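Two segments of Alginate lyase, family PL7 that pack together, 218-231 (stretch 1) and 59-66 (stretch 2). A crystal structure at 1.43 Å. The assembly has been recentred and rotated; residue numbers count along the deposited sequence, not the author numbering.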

# COMPACT_ATOMS: atom_id res chain seq x y z
N LYS A 218 4.37 -4.44 -0.02
CA LYS A 218 4.27 -2.99 0.40
C LYS A 218 3.01 -2.85 1.18
O LYS A 218 2.02 -3.56 0.92
CB LYS A 218 4.32 -1.98 -0.73
CG LYS A 218 5.44 -2.16 -1.72
CD LYS A 218 5.59 -0.90 -2.60
CE LYS A 218 6.35 0.16 -1.90
NZ LYS A 218 6.21 1.54 -2.37
N VAL A 219 3.00 -1.86 2.09
CA VAL A 219 1.76 -1.69 2.87
C VAL A 219 1.73 -0.25 3.36
O VAL A 219 2.76 0.33 3.74
CB VAL A 219 1.67 -2.70 4.08
CG1 VAL A 219 2.78 -2.46 5.11
CG2 VAL A 219 0.34 -2.70 4.76
N GLY A 220 0.53 0.32 3.39
CA GLY A 220 0.48 1.76 3.70
C GLY A 220 -0.75 2.35 2.98
O GLY A 220 -1.86 1.75 2.92
N ASN A 221 -0.46 3.51 2.33
CA ASN A 221 -1.50 4.25 1.60
C ASN A 221 -0.95 4.70 0.25
O ASN A 221 -0.25 5.70 0.17
CB ASN A 221 -1.95 5.46 2.43
CG ASN A 221 -3.11 6.17 1.85
OD1 ASN A 221 -3.58 5.82 0.74
ND2 ASN A 221 -3.57 7.19 2.55
N TYR A 222 -1.38 3.98 -0.78
CA TYR A 222 -1.02 4.29 -2.19
C TYR A 222 -2.30 4.76 -2.79
O TYR A 222 -3.18 3.98 -3.07
CB TYR A 222 -0.46 2.98 -2.83
CG TYR A 222 0.02 3.07 -4.27
CD1 TYR A 222 0.42 4.27 -4.85
CD2 TYR A 222 0.15 1.87 -4.96
CE1 TYR A 222 0.86 4.28 -6.16
CE2 TYR A 222 0.58 1.87 -6.23
CZ TYR A 222 0.98 3.08 -6.83
OH TYR A 222 1.51 3.16 -8.17
N LEU A 223 -2.41 6.06 -3.09
CA LEU A 223 -3.69 6.53 -3.72
C LEU A 223 -3.79 5.98 -5.08
O LEU A 223 -2.77 5.63 -5.72
CB LEU A 223 -3.76 8.07 -3.76
CG LEU A 223 -3.67 8.79 -2.41
CD1 LEU A 223 -3.98 10.28 -2.59
CD2 LEU A 223 -4.56 8.16 -1.35
N GLN A 224 -5.03 5.88 -5.56
CA GLN A 224 -5.37 5.40 -6.90
C GLN A 224 -6.23 6.36 -7.69
O GLN A 224 -6.92 7.15 -7.08
CB GLN A 224 -5.88 3.95 -6.92
CG GLN A 224 -4.86 2.95 -6.45
CD GLN A 224 -3.84 2.65 -7.57
OE1 GLN A 224 -4.23 2.24 -8.64
NE2 GLN A 224 -2.56 2.95 -7.35
N SER A 225 -6.16 6.28 -9.02
CA SER A 225 -7.02 7.11 -9.87
C SER A 225 -6.89 8.61 -9.68
O SER A 225 -7.87 9.38 -9.88
CB SER A 225 -8.51 6.62 -9.76
OG SER A 225 -8.67 5.29 -10.11
N VAL A 226 -5.69 9.04 -9.30
CA VAL A 226 -5.40 10.49 -9.04
C VAL A 226 -4.22 10.97 -9.87
O VAL A 226 -3.61 11.97 -9.57
CB VAL A 226 -5.29 10.86 -7.55
CG1 VAL A 226 -6.70 10.78 -6.97
CG2 VAL A 226 -4.21 10.00 -6.82
N LYS A 227 -3.98 10.24 -10.96
CA LYS A 227 -2.90 10.63 -11.87
C LYS A 227 -3.21 12.02 -12.40
O LYS A 227 -4.31 12.27 -12.94
CB LYS A 227 -2.75 9.62 -13.01
CG LYS A 227 -2.27 8.25 -12.52
CD LYS A 227 -1.73 7.38 -13.65
CE LYS A 227 -1.15 6.06 -13.13
NZ LYS A 227 -0.54 5.20 -14.19
N GLY A 228 -2.24 12.94 -12.30
CA GLY A 228 -2.46 14.29 -12.91
C GLY A 228 -3.47 15.14 -12.13
O GLY A 228 -3.79 16.24 -12.56
N ALA A 229 -3.89 14.64 -10.96
CA ALA A 229 -4.87 15.45 -10.20
C ALA A 229 -4.23 16.67 -9.54
O ALA A 229 -3.08 16.66 -9.10
CB ALA A 229 -5.57 14.60 -9.18
N SER A 230 -5.02 17.72 -9.41
CA SER A 230 -4.59 18.89 -8.66
C SER A 230 -4.73 18.66 -7.16
O SER A 230 -5.49 17.80 -6.70
CB SER A 230 -5.37 20.09 -9.10
OG SER A 230 -6.68 19.91 -8.66
N TYR A 231 -3.99 19.45 -6.38
CA TYR A 231 -4.08 19.40 -4.94
C TYR A 231 -5.21 20.27 -4.45
O TYR A 231 -5.29 21.45 -4.76
CB TYR A 231 -2.73 19.83 -4.32
CG TYR A 231 -2.83 19.85 -2.79
CD1 TYR A 231 -3.32 21.02 -2.13
CD2 TYR A 231 -2.55 18.71 -1.97
CE1 TYR A 231 -3.52 21.07 -0.71
CE2 TYR A 231 -2.72 18.80 -0.54
CZ TYR A 231 -3.16 19.97 0.05
OH TYR A 231 -3.37 19.98 1.39
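Stretch 2, residues 59-66: YFKCYRGL

Stretch 2 opens as a β-strand, residues 59-63, and leaves it through a type II turn from Tyr63 to Leu66. The strand runs in nearly the same direction as the 221-223 strand of stretch 1, with a signed crossing angle of -17° and a closest approach of 7.1 Å between axes. No backbone hydrogen bonds link the two, so side chains fill the gap, and the usual alternation of an extended chain decides which of them face stretch 1.

Tyr59 makes no contact. Phe60 points toward stretch 1, in register with Asn221 (CA to CA 5.6 Å), and lays one face of its ring against the corner at Gly220. Gly220 CA lies 3.9 Å from the centroid of the Phe60 ring, 16° off the normal, a CH-π contact. A β-carbon on Gly220 would fall a tight 3.3 Å from Phe60 CD2, and the backbone angles there, 150/-134, by themselves call for glycine. The backbone of Phe60 is held as well: Asn221 ND2 donates a hydrogen bond to Phe60 O at 3.0 Å, so the amide satisfies a carbonyl in a buried setting.

Lys61 points away, its long side chain extended and partly exposed, as suits a charged residue. Cys62 turns back toward stretch 1, where its compact, weakly polar sulfur packs against leucine, Cys62 SG lying 4.0 Å from Leu223 CG. The same leucine reaches the following backbone, with Leu223 CD1 3.4 Å from Tyr63 C. Tyr63 points sideways, and its CB meets the edge of the other tyrosine ring, 3.7 Å from Tyr231 CE2.

Arg64, with phi/psi -52/133, has the largest area covered by the other stretch. Its side chain leaves sideways, but its end comes nearer: Ala229 CB sits over one face of the guanidinium and 3.6 Å from Arg64 CG, while Arg64 NH1 donates to Ser230 O at 3.0 Å. A water bridges Arg64 NH1 (2.9 Å) and Ser230 OG (2.7 Å). Thus one residue offers both an apolar stem and a donor for the Ser230 carbonyl.

Gly65 takes the positive phi (75/4) that glycine tolerates well. Its CA lies 3.2 Å from Ala229 O, and a β-carbon would clash, 2.5 Å from Tyr231 N. Waters fill in alongside: one joins Gly65 N to Val226 O (2.7 and 2.8 Å). Leu66 N closes the turn on Tyr63 O at 3.1 Å.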

# COMPACT_ATOMS: atom_id res chain seq x y z
N TYR A 59 -0.65 5.78 11.18
CA TYR A 59 -1.51 6.42 10.13
C TYR A 59 -0.67 6.84 8.97
O TYR A 59 0.47 7.36 9.16
CB TYR A 59 -2.10 7.69 10.73
CG TYR A 59 -3.11 7.43 11.84
CD1 TYR A 59 -2.68 7.14 13.14
CD2 TYR A 59 -4.52 7.53 11.61
CE1 TYR A 59 -3.60 6.90 14.20
CE2 TYR A 59 -5.41 7.27 12.67
CZ TYR A 59 -4.97 6.96 13.92
OH TYR A 59 -5.91 6.76 14.95
N PHE A 60 -1.16 6.51 7.76
CA PHE A 60 -0.54 6.87 6.46
C PHE A 60 -1.52 7.72 5.81
O PHE A 60 -2.60 7.26 5.37
CB PHE A 60 -0.33 5.59 5.66
CG PHE A 60 0.62 4.60 6.32
CD1 PHE A 60 0.16 3.78 7.39
CD2 PHE A 60 1.95 4.46 5.87
CE1 PHE A 60 1.06 2.86 8.00
CE2 PHE A 60 2.81 3.59 6.49
CZ PHE A 60 2.35 2.74 7.50
N LYS A 61 -1.14 9.03 5.70
CA LYS A 61 -2.07 10.04 5.16
C LYS A 61 -1.42 10.61 3.84
O LYS A 61 -0.26 11.13 3.89
CB LYS A 61 -2.21 11.20 6.25
CG LYS A 61 -3.31 12.16 5.90
CD LYS A 61 -3.59 13.15 7.01
CE LYS A 61 -4.74 14.05 6.70
NZ LYS A 61 -5.11 14.84 7.89
N CYS A 62 -2.16 10.47 2.76
CA CYS A 62 -1.64 10.89 1.44
C CYS A 62 -2.70 11.70 0.73
O CYS A 62 -3.90 11.48 0.93
CB CYS A 62 -1.16 9.61 0.65
SG CYS A 62 -0.25 10.01 -0.84
N TYR A 63 -2.28 12.63 -0.11
CA TYR A 63 -3.19 13.64 -0.61
C TYR A 63 -3.25 13.58 -2.12
O TYR A 63 -2.22 13.36 -2.76
CB TYR A 63 -2.76 15.09 -0.21
CG TYR A 63 -2.63 15.25 1.28
CD1 TYR A 63 -1.51 14.71 1.96
CD2 TYR A 63 -3.59 16.01 2.00
CE1 TYR A 63 -1.37 14.79 3.32
CE2 TYR A 63 -3.45 16.11 3.41
CZ TYR A 63 -2.28 15.58 4.02
OH TYR A 63 -2.20 15.62 5.40
N ARG A 64 -4.45 13.77 -2.65
CA ARG A 64 -4.63 13.98 -4.11
C ARG A 64 -3.68 15.10 -4.53
O ARG A 64 -3.58 16.16 -3.87
CB ARG A 64 -6.08 14.50 -4.28
CG ARG A 64 -6.54 14.69 -5.74
CD ARG A 64 -7.99 15.20 -5.72
NE ARG A 64 -8.66 15.09 -7.03
CZ ARG A 64 -8.85 16.08 -7.89
NH1 ARG A 64 -8.26 17.26 -7.74
NH2 ARG A 64 -9.63 15.89 -8.95
N GLY A 65 -2.95 14.87 -5.64
CA GLY A 65 -2.08 15.94 -6.20
C GLY A 65 -0.80 16.19 -5.39
O GLY A 65 -0.10 17.11 -5.73
N LEU A 66 -0.53 15.39 -4.32
CA LEU A 66 0.64 15.58 -3.51
C LEU A 66 1.89 15.39 -4.37
O LEU A 66 2.09 14.33 -5.01
CB LEU A 66 0.62 14.59 -2.39
CG LEU A 66 1.69 14.71 -1.26
CD1 LEU A 66 1.59 16.07 -0.53
CD2 LEU A 66 1.68 13.54 -0.25
O HOH W 1 -9.36 19.64 -9.06
O HOH W 2 -2.37 12.84 -7.27
O HOH W 3 -0.84 18.68 -7.99